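Local coordinates for Baccell_00875 (Bacteroides cellulosilyticus DSM 14838, PDB 5NO8), which probably acts as a polysaccharide lyase that removes the rhamnose capping glucuronic acid on complex arabinogalactan proteins, at residues Gly392-Gly397 with Arg445-Asn450; Tyr451-Glu456 with His612-Ile617; Leu74-Val79 with Thr85-Trp90. All coordinates share one frame; numbering follows the deposited sequence.

In the fold
From the N terminus, interaction 3 comes first and is the most local: Leu74-Val79 and Thr85-Trp90 close a beta hairpin at the edge of a sheet in the beta-rich part of the chain. Interaction 1 then closes a largely helical excursion of 47 residues, joining the approach to helix 396-409 with that to helix 448-465 and its first turn. Interaction 2 opens as interaction 1 ends and closes a longer loop, tying helix 448-465 to the entry of helix 615-629. The three are in series, neither nested nor crossed. Interactions 1 and 2 touch, with centres about 9 Å apart and Glu394 packing on Trp453 and Tyr613, whereas interaction 3 lies with its centre about 45 Å from that of interaction 1.

Interaction 1 of 3, residues Gly392-Gly397 with Arg445-Asn450; sequences GAERLG and RNRGYN
Where a short 3-10 turn leads into helix 396-409, Glu394 forms a two-pronged salt bridge with Arg447, which lies just ahead of helix 448-465. The guanidinium approaches end-on: NH1 of Arg447 is 2.8 Å from OE2 of Glu394, and NH2 of Arg447 is 2.9 Å from OE1 of Glu394. Both bonds are nearly straight, with an N-H...O angle of 163° at NH1 of Arg447, yet the two planes are 40° apart: NH2 meets OE1 from above the carboxylate plane, and NH1 meets OE2 on its syn side, though also tilted out of the plane. Arg447 spans the distance with CG anti to the backbone N (chi1 169°) and an extended chain, whereas Glu394 bends at chi2. A weak bond of 3.0 Å links NH2 of Arg447 to OD1 of Asn450, and that OD1 sits 3.3 Å from CB of Ala393. One water donates to the O of Ala393 and the O of Asn450, bridging the two backbones. Arg445 NH2 lies over the centre of one guanidinium face of Arg447, with CB of Tyr449 over the other. A nearby glycerol, probably from the crystallisation liquor, is consistent with a pocket. Glu537 takes NE of Arg447 and Asp388 pairs with Arg445, which probably offsets the charge of the stacked arginines, and the bonds at NE, NH1 and NH2 are likely to hold the Arg447 guanidinium against rotation.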
loop_
_atom_site.group_PDB
_atom_site.type_symbol
_atom_site.label_atom_id
_atom_site.label_comp_id
_atom_site.label_asym_id
_atom_site.label_seq_id
_atom_site.Cartn_x
_atom_site.Cartn_y
_atom_site.Cartn_z
ATOM N N GLY A 392 22.603 -8.340 -2.152
ATOM C CA GLY A 392 21.841 -9.581 -2.084
ATOM C C GLY A 392 20.434 -9.325 -1.582
ATOM O O GLY A 392 19.839 -8.271 -1.884
ATOM N N ALA A 393 19.912 -10.269 -0.801
ATOM C CA ALA A 393 18.590 -10.165 -0.182
ATOM C C ALA A 393 17.509 -9.876 -1.237
ATOM O O ALA A 393 17.413 -10.610 -2.225
ATOM C CB ALA A 393 18.596 -9.128 0.946
ATOM N N GLU A 394 16.739 -8.801 -1.082
ATOM C CA GLU A 394 15.635 -8.551 -1.998
ATOM C C GLU A 394 16.094 -8.267 -3.433
ATOM O O GLU A 394 15.264 -8.319 -4.345
ATOM C CB GLU A 394 14.801 -7.344 -1.534
ATOM C CG GLU A 394 13.851 -7.593 -0.389
ATOM C CD GLU A 394 14.465 -7.471 0.997
ATOM O OE1 GLU A 394 15.720 -7.433 1.158
ATOM O OE2 GLU A 394 13.654 -7.412 1.946
ATOM N N ARG A 395 17.363 -7.908 -3.629
ATOM C CA ARG A 395 17.911 -7.681 -4.990
ATOM C C ARG A 395 17.944 -8.954 -5.856
ATOM O O ARG A 395 18.057 -8.854 -7.083
ATOM C CB ARG A 395 19.300 -7.042 -4.953
ATOM C CG ARG A 395 19.366 -5.519 -4.873
ATOM C CD ARG A 395 18.650 -4.930 -3.676
ATOM N NE ARG A 395 19.283 -5.332 -2.416
ATOM C CZ ARG A 395 18.749 -5.150 -1.211
ATOM N NH1 ARG A 395 17.559 -4.543 -1.071
ATOM N NH2 ARG A 395 19.405 -5.578 -0.128
ATOM N N LEU A 396 17.809 -10.129 -5.241
ATOM C CA LEU A 396 17.515 -11.386 -5.958
ATOM C C LEU A 396 16.349 -11.311 -6.950
ATOM O O LEU A 396 16.343 -12.038 -7.941
ATOM C CB LEU A 396 17.286 -12.559 -5.002
ATOM C CG LEU A 396 18.532 -13.324 -4.513
ATOM C CD1 LEU A 396 19.021 -14.242 -5.641
ATOM C CD2 LEU A 396 19.661 -12.421 -4.046
ATOM N N GLY A 397 15.361 -10.446 -6.682
ATOM C CA GLY A 397 14.247 -10.284 -7.575
ATOM C C GLY A 397 14.646 -9.885 -8.977
ATOM O O GLY A 397 13.974 -10.296 -9.918
ATOM N N ARG A 445 23.837 -9.957 8.420
ATOM C CA ARG A 445 22.810 -10.832 8.974
ATOM C C ARG A 445 22.527 -12.116 8.159
ATOM O O ARG A 445 22.618 -12.140 6.915
ATOM C CB ARG A 445 21.507 -10.046 9.214
ATOM C CG ARG A 445 20.762 -9.656 7.942
ATOM C CD ARG A 445 19.641 -8.670 8.210
ATOM N NE ARG A 445 19.081 -8.140 6.964
ATOM C CZ ARG A 445 18.175 -7.161 6.878
ATOM N NH1 ARG A 445 17.694 -6.579 7.976
ATOM N NH2 ARG A 445 17.733 -6.755 5.677
ATOM N N ASN A 446 22.177 -13.175 8.887
ATOM C CA ASN A 446 21.761 -14.434 8.318
ATOM C C ASN A 446 20.248 -14.447 8.518
ATOM O O ASN A 446 19.762 -14.680 9.620
ATOM C CB ASN A 446 22.476 -15.593 9.031
ATOM C CG ASN A 446 22.095 -16.959 8.488
ATOM O OD1 ASN A 446 21.388 -17.084 7.500
ATOM N ND2 ASN A 446 22.571 -18.008 9.160
ATOM N N ARG A 447 19.506 -14.180 7.439
ATOM C CA ARG A 447 18.083 -13.818 7.506
ATOM C C ARG A 447 17.246 -14.777 6.664
ATOM O O ARG A 447 17.549 -15.003 5.500
ATOM C CB ARG A 447 17.971 -12.382 6.986
ATOM C CG ARG A 447 16.592 -11.829 6.693
ATOM C CD ARG A 447 16.777 -10.531 5.934
ATOM N NE ARG A 447 15.563 -9.752 5.724
ATOM C CZ ARG A 447 15.253 -9.095 4.589
ATOM N NH1 ARG A 447 14.139 -8.371 4.543
ATOM N NH2 ARG A 447 16.039 -9.160 3.495
ATOM N N GLY A 448 16.170 -15.309 7.238
ATOM C CA GLY A 448 15.423 -16.416 6.627
ATOM C C GLY A 448 14.798 -16.090 5.281
ATOM O O GLY A 448 14.697 -16.955 4.414
ATOM N N TYR A 449 14.375 -14.841 5.128
ATOM C CA TYR A 449 13.767 -14.351 3.880
ATOM C C TYR A 449 14.691 -14.604 2.700
ATOM O O TYR A 449 14.235 -15.008 1.621
ATOM C CB TYR A 449 13.481 -12.838 3.971
ATOM C CG TYR A 449 12.333 -12.439 4.890
ATOM C CD1 TYR A 449 11.015 -12.684 4.523
ATOM C CD2 TYR A 449 12.562 -11.767 6.106
ATOM C CE1 TYR A 449 9.951 -12.315 5.335
ATOM C CE2 TYR A 449 11.492 -11.369 6.926
ATOM C CZ TYR A 449 10.188 -11.655 6.530
ATOM O OH TYR A 449 9.103 -11.305 7.299
ATOM N N ASN A 450 15.989 -14.398 2.905
ATOM C CA ASN A 450 16.940 -14.391 1.808
ATOM C C ASN A 450 17.059 -15.759 1.151
ATOM O O ASN A 450 17.330 -15.834 -0.050
ATOM C CB ASN A 450 18.322 -13.918 2.268
ATOM C CG ASN A 450 18.319 -12.496 2.795
ATOM O OD1 ASN A 450 17.350 -11.744 2.618
ATOM N ND2 ASN A 450 19.423 -12.107 3.428
HETATM O O HOH W 1 18.385 -13.338 -1.048
#

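Interaction 2 of 3, residues Tyr451-Glu456 with His612-Ile617; sequences YMWVAE and HYWSTI
Trp614 reaches Trp453 of helix 448-465 across a wide separation of backbones, 13.6 Å between their CA atoms, so the indoles alone make the contact. His612-Ile617 begins with a type I turn from His612 to Ser615, in which the O of His612 accepts from Ser615 N and Ser615 OG, which reach it from opposite faces of its plane. The imidazole of His612 has CD2 of Tyr613 over one face and CD1 of Trp614 at its edge. Next, Tyr613 lays its CE1 over the centre of a Trp614 ring face, 3.2 Å above the plane, while its OH bonds to Asp679. Trp614 follows, with CG anti to the carbonyl carbon (chi1 -73°), a torsion that sends the benzo end of the indole toward helix 448-465. There CZ2 of Trp614 lies 3.7 Å from CZ2 of Trp453, and CH2 of Trp614 comes within 4.1 Å of NE1 of Trp453. The six-membered rings are near parallel, 21° apart, but a centroid separation of 5.8 Å shows them slid until they barely overlap. A glycerol close to Trp614, probably from the crystallisation liquor, is consistent with a pocket here. Beyond the turn, OG1 of Thr616 bonds to the O of Tyr613 at 2.7 Å, and Ile617 packs on helix 542-559. Trp682 meets both indoles, adding a third to this buried aromatic cluster. The link therefore rests on dispersion between CZ2 of Trp453 and the CZ2-CH2 end of Trp614, with little stacking; Tyr613 and Trp682 are likely to limit how the indoles can turn.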
loop_
_atom_site.group_PDB
_atom_site.type_symbol
_atom_site.label_atom_id
_atom_site.label_comp_id
_atom_site.label_asym_id
_atom_site.label_seq_id
_atom_site.Cartn_x
_atom_site.Cartn_y
_atom_site.Cartn_z
ATOM N N TYR A 451 16.824 -16.826 1.914
ATOM C CA TYR A 451 16.970 -18.201 1.410
ATOM C C TYR A 451 15.912 -18.576 0.376
ATOM O O TYR A 451 16.184 -19.354 -0.548
ATOM C CB TYR A 451 16.867 -19.205 2.555
ATOM C CG TYR A 451 18.054 -19.189 3.493
ATOM C CD1 TYR A 451 18.255 -18.123 4.374
ATOM C CD2 TYR A 451 18.979 -20.247 3.501
ATOM C CE1 TYR A 451 19.339 -18.098 5.232
ATOM C CE2 TYR A 451 20.070 -20.238 4.365
ATOM C CZ TYR A 451 20.247 -19.163 5.230
ATOM O OH TYR A 451 21.320 -19.122 6.088
ATOM N N MET A 452 14.687 -18.085 0.571
ATOM C CA MET A 452 13.583 -18.392 -0.348
ATOM C C MET A 452 13.853 -17.832 -1.725
ATOM O O MET A 452 13.527 -18.463 -2.723
ATOM C CB MET A 452 12.269 -17.808 0.147
ATOM C CG MET A 452 11.814 -18.298 1.510
ATOM S SD MET A 452 11.879 -20.105 1.686
ATOM C CE MET A 452 13.517 -20.347 2.345
ATOM N N TRP A 453 14.422 -16.637 -1.750
ATOM C CA TRP A 453 14.648 -15.907 -3.000
ATOM C C TRP A 453 15.841 -16.488 -3.745
ATOM O O TRP A 453 15.796 -16.628 -4.966
ATOM C CB TRP A 453 14.838 -14.423 -2.725
ATOM C CG TRP A 453 13.661 -13.801 -2.016
ATOM C CD1 TRP A 453 12.331 -14.108 -2.182
ATOM C CD2 TRP A 453 13.720 -12.783 -1.017
ATOM N NE1 TRP A 453 11.568 -13.327 -1.358
ATOM C CE2 TRP A 453 12.394 -12.507 -0.629
ATOM C CE3 TRP A 453 14.766 -12.069 -0.420
ATOM C CZ2 TRP A 453 12.082 -11.536 0.337
ATOM C CZ3 TRP A 453 14.460 -11.117 0.547
ATOM C CH2 TRP A 453 13.122 -10.854 0.907
ATOM N N VAL A 454 16.890 -16.859 -3.006
ATOM C CA VAL A 454 18.001 -17.597 -3.599
ATOM C C VAL A 454 17.529 -18.928 -4.175
ATOM O O VAL A 454 17.910 -19.275 -5.280
ATOM C CB VAL A 454 19.164 -17.807 -2.600
ATOM C CG1 VAL A 454 20.174 -18.830 -3.145
ATOM C CG2 VAL A 454 19.857 -16.495 -2.359
ATOM N N ALA A 455 16.715 -19.675 -3.441
ATOM C CA ALA A 455 16.176 -20.938 -3.927
ATOM C C ALA A 455 15.304 -20.772 -5.158
ATOM O O ALA A 455 15.392 -21.554 -6.113
ATOM C CB ALA A 455 15.376 -21.619 -2.848
ATOM N N GLU A 456 14.453 -19.754 -5.139
ATOM C CA GLU A 456 13.648 -19.443 -6.307
ATOM C C GLU A 456 14.564 -19.235 -7.488
ATOM O O GLU A 456 14.335 -19.830 -8.528
ATOM C CB GLU A 456 12.783 -18.195 -6.092
ATOM C CG GLU A 456 12.128 -17.673 -7.372
ATOM C CD GLU A 456 10.622 -17.797 -7.461
ATOM O OE1 GLU A 456 9.917 -17.937 -6.428
ATOM O OE2 GLU A 456 10.117 -17.709 -8.615
ATOM N N HIS A 612 3.670 0.007 -3.014
ATOM C CA HIS A 612 4.906 -0.637 -2.758
ATOM C C HIS A 612 4.785 -2.022 -3.365
ATOM O O HIS A 612 3.782 -2.676 -3.234
ATOM C CB HIS A 612 5.181 -0.756 -1.278
ATOM C CG HIS A 612 6.488 -1.397 -0.991
ATOM N ND1 HIS A 612 6.600 -2.730 -0.677
ATOM C CD2 HIS A 612 7.751 -0.917 -1.075
ATOM C CE1 HIS A 612 7.879 -3.024 -0.513
ATOM N NE2 HIS A 612 8.592 -1.937 -0.742
ATOM N N TYR A 613 5.864 -2.488 -3.956
ATOM C CA TYR A 613 5.845 -3.730 -4.745
ATOM C C TYR A 613 5.393 -4.989 -3.999
ATOM O O TYR A 613 4.855 -5.900 -4.624
ATOM C CB TYR A 613 7.201 -3.962 -5.387
ATOM C CG TYR A 613 8.250 -4.424 -4.429
ATOM C CD1 TYR A 613 8.429 -5.778 -4.199
ATOM C CD2 TYR A 613 9.079 -3.537 -3.784
ATOM C CE1 TYR A 613 9.403 -6.236 -3.362
ATOM C CE2 TYR A 613 10.062 -3.994 -2.919
ATOM C CZ TYR A 613 10.191 -5.353 -2.699
ATOM O OH TYR A 613 11.162 -5.874 -1.873
ATOM N N TRP A 614 5.584 -5.079 -2.669
ATOM C CA TRP A 614 5.045 -6.274 -1.989
ATOM C C TRP A 614 3.517 -6.345 -1.982
ATOM O O TRP A 614 2.946 -7.410 -1.734
ATOM C CB TRP A 614 5.592 -6.480 -0.591
ATOM C CG TRP A 614 7.002 -6.941 -0.461
ATOM C CD1 TRP A 614 7.882 -6.465 0.428
ATOM C CD2 TRP A 614 7.696 -7.996 -1.175
ATOM N NE1 TRP A 614 9.077 -7.111 0.325
ATOM C CE2 TRP A 614 8.989 -8.058 -0.653
ATOM C CE3 TRP A 614 7.360 -8.854 -2.231
ATOM C CZ2 TRP A 614 9.962 -8.955 -1.137
ATOM C CZ3 TRP A 614 8.318 -9.730 -2.710
ATOM C CH2 TRP A 614 9.582 -9.787 -2.161
ATOM N N SER A 615 2.823 -5.255 -2.322
ATOM C CA SER A 615 1.394 -5.339 -2.589
ATOM C C SER A 615 1.067 -6.416 -3.634
ATOM O O SER A 615 -0.033 -6.931 -3.650
ATOM C CB SER A 615 0.800 -4.006 -3.075
ATOM O OG SER A 615 1.335 -3.588 -4.350
ATOM N N THR A 616 2.017 -6.729 -4.511
ATOM C CA THR A 616 1.775 -7.758 -5.536
ATOM C C THR A 616 1.698 -9.162 -4.973
ATOM O O THR A 616 1.178 -10.032 -5.633
ATOM C CB THR A 616 2.802 -7.714 -6.686
ATOM O OG1 THR A 616 4.116 -7.994 -6.224
ATOM C CG2 THR A 616 2.795 -6.327 -7.363
ATOM N N ILE A 617 2.151 -9.386 -3.736
ATOM C CA ILE A 617 1.982 -10.715 -3.150
ATOM C C ILE A 617 0.495 -11.024 -3.034
ATOM O O ILE A 617 0.071 -12.153 -3.243
ATOM C CB ILE A 617 2.615 -10.841 -1.740
ATOM C CG1 ILE A 617 4.089 -10.478 -1.733
ATOM C CG2 ILE A 617 2.476 -12.289 -1.255
ATOM C CD1 ILE A 617 4.603 -10.212 -0.337
#

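Interaction 3 of 3, residues Leu74-Val79 with Thr85-Trp90; sequences LGYFTV and TVKREW
Gly75 and Trp90 form the open end of an antiparallel beta hairpin whose strand axes run 165° apart. Trp90 N donates to Gly75 O at 2.9 Å. At the next hydrogen-bonded pair, Phe77 and Arg88 exchange two bonds, with Arg88 N 2.8 Å from Phe77 O; Val79 and Val86 likewise satisfy each other's N and O. Trp90 chi1 (67°) sets CG between the backbone N and carbonyl carbon and folds the indole against Gly75, whose CA lies 3.5 Å from the centroid of the Trp90 six-membered ring in a CH-pi contact. Replacing Trp90 with alanine would probably leave Gly75 without this cover and the O of Gly73 without its NE1 donor. Polar ends find partners beyond the hairpin: Tyr76 OH bonds to Glu201 and Trp203, and Arg88 NH1 pairs with Glu107. On the Tyr76 side, NZ of Lys87 stands 4.5 Å from the centroid of the Tyr76 ring, a cation-pi contact. On the other face, Phe77 takes Arg88 CB over its ring and Trp90 CZ3 at its edge. The face bearing Phe77 and Trp90 packs on strands 102-107 and 110-119, while backbone bonds from Tyr76 and Thr78 of strand 75-81, and from Leu74 just before it, join strand 137-145.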
loop_
_atom_site.group_PDB
_atom_site.type_symbol
_atom_site.label_atom_id
_atom_site.label_comp_id
_atom_site.label_asym_id
_atom_site.label_seq_id
_atom_site.Cartn_x
_atom_site.Cartn_y
_atom_site.Cartn_z
ATOM N N LEU A 74 -9.033 18.846 16.107
ATOM C CA LEU A 74 -8.061 19.896 16.131
ATOM C C LEU A 74 -7.416 19.975 14.754
ATOM O O LEU A 74 -7.675 19.141 13.885
ATOM C CB LEU A 74 -7.032 19.706 17.231
ATOM C CG LEU A 74 -7.645 19.568 18.635
ATOM C CD1 LEU A 74 -6.506 19.450 19.629
ATOM C CD2 LEU A 74 -8.610 20.701 18.977
ATOM N N GLY A 75 -6.641 21.015 14.528
ATOM C CA GLY A 75 -6.056 21.183 13.191
ATOM C C GLY A 75 -5.187 22.392 13.098
ATOM O O GLY A 75 -4.755 22.944 14.115
ATOM N N TYR A 76 -4.924 22.798 11.864
ATOM C CA TYR A 76 -3.987 23.866 11.578
ATOM C C TYR A 76 -4.216 24.484 10.215
ATOM O O TYR A 76 -4.914 23.938 9.375
ATOM C CB TYR A 76 -2.533 23.338 11.693
ATOM C CG TYR A 76 -2.253 22.131 10.822
ATOM C CD1 TYR A 76 -1.914 22.279 9.490
ATOM C CD2 TYR A 76 -2.336 20.832 11.336
ATOM C CE1 TYR A 76 -1.662 21.169 8.700
ATOM C CE2 TYR A 76 -2.110 19.708 10.543
ATOM C CZ TYR A 76 -1.751 19.893 9.224
ATOM O OH TYR A 76 -1.514 18.807 8.437
ATOM N N PHE A 77 -3.626 25.655 10.014
ATOM C CA PHE A 77 -3.672 26.331 8.731
ATOM C C PHE A 77 -2.577 27.365 8.723
ATOM O O PHE A 77 -2.098 27.810 9.782
ATOM C CB PHE A 77 -5.040 26.987 8.478
ATOM C CG PHE A 77 -5.436 27.976 9.539
ATOM C CD1 PHE A 77 -4.934 29.261 9.521
ATOM C CD2 PHE A 77 -6.274 27.610 10.577
ATOM C CE1 PHE A 77 -5.276 30.184 10.508
ATOM C CE2 PHE A 77 -6.617 28.536 11.557
ATOM C CZ PHE A 77 -6.114 29.810 11.521
ATOM N N THR A 78 -2.168 27.736 7.526
ATOM C CA THR A 78 -1.249 28.835 7.337
ATOM C C THR A 78 -2.021 29.998 6.774
ATOM O O THR A 78 -2.557 29.902 5.673
ATOM C CB THR A 78 -0.096 28.417 6.423
ATOM O OG1 THR A 78 0.621 27.346 7.047
ATOM C CG2 THR A 78 0.845 29.587 6.150
ATOM N N VAL A 79 -2.021 31.123 7.475
ATOM C CA VAL A 79 -2.774 32.285 7.061
ATOM C C VAL A 79 -1.818 33.308 6.456
ATOM O O VAL A 79 -0.754 33.613 7.003
ATOM C CB VAL A 79 -3.689 32.862 8.163
ATOM C CG1 VAL A 79 -2.954 33.196 9.407
ATOM C CG2 VAL A 79 -4.440 34.085 7.655
ATOM N N THR A 85 2.852 35.878 6.764
ATOM C CA THR A 85 2.497 34.492 6.797
ATOM C C THR A 85 2.641 33.989 8.236
ATOM O O THR A 85 3.708 34.162 8.849
ATOM C CB THR A 85 3.430 33.690 5.867
ATOM O OG1 THR A 85 3.178 34.048 4.511
ATOM C CG2 THR A 85 3.276 32.203 6.033
ATOM N N VAL A 86 1.610 33.316 8.744
ATOM C CA VAL A 86 1.646 32.757 10.091
ATOM C C VAL A 86 0.922 31.416 10.105
ATOM O O VAL A 86 -0.215 31.351 9.693
ATOM C CB VAL A 86 0.954 33.668 11.116
ATOM C CG1 VAL A 86 1.059 33.051 12.514
ATOM C CG2 VAL A 86 1.574 35.063 11.098
ATOM N N LYS A 87 1.563 30.370 10.609
ATOM C CA LYS A 87 0.888 29.110 10.846
ATOM C C LYS A 87 0.225 29.130 12.224
ATOM O O LYS A 87 0.878 29.519 13.233
ATOM C CB LYS A 87 1.825 27.907 10.745
ATOM C CG LYS A 87 1.103 26.606 11.067
ATOM C CD LYS A 87 1.912 25.369 10.724
ATOM C CE LYS A 87 1.181 24.122 11.183
ATOM N NZ LYS A 87 1.941 22.892 10.899
ATOM N N ARG A 88 -1.042 28.730 12.255
ATOM C CA ARG A 88 -1.810 28.598 13.495
ATOM C C ARG A 88 -2.272 27.163 13.669
ATOM O O ARG A 88 -2.587 26.475 12.691
ATOM C CB ARG A 88 -3.031 29.503 13.469
ATOM C CG ARG A 88 -2.776 30.947 13.082
ATOM C CD ARG A 88 -1.970 31.693 14.108
ATOM N NE ARG A 88 -2.619 31.728 15.433
ATOM C CZ ARG A 88 -2.989 32.817 16.115
ATOM N NH1 ARG A 88 -3.538 32.653 17.319
ATOM N NH2 ARG A 88 -2.810 34.052 15.646
ATOM N N GLU A 89 -2.315 26.703 14.910
ATOM C CA GLU A 89 -2.826 25.369 15.242
ATOM C C GLU A 89 -3.926 25.644 16.252
ATOM O O GLU A 89 -3.673 26.374 17.227
ATOM C CB GLU A 89 -1.739 24.489 15.867
ATOM C CG GLU A 89 -0.544 24.236 14.969
ATOM C CD GLU A 89 0.612 23.573 15.699
ATOM O OE1 GLU A 89 1.309 24.265 16.484
ATOM O OE2 GLU A 89 0.826 22.361 15.489
ATOM N N TRP A 90 -5.142 25.160 16.010
ATOM C CA TRP A 90 -6.200 25.346 17.009
ATOM C C TRP A 90 -6.131 24.218 18.004
ATOM O O TRP A 90 -5.958 23.045 17.637
ATOM C CB TRP A 90 -7.594 25.562 16.394
ATOM C CG TRP A 90 -8.279 24.454 15.654
ATOM C CD1 TRP A 90 -9.176 23.546 16.172
ATOM C CD2 TRP A 90 -8.235 24.210 14.247
ATOM N NE1 TRP A 90 -9.653 22.740 15.180
ATOM C CE2 TRP A 90 -9.102 23.125 13.985
ATOM C CE3 TRP A 90 -7.554 24.809 13.178
ATOM C CZ2 TRP A 90 -9.280 22.606 12.692
ATOM C CZ3 TRP A 90 -7.742 24.287 11.892
ATOM C CH2 TRP A 90 -8.585 23.201 11.675
#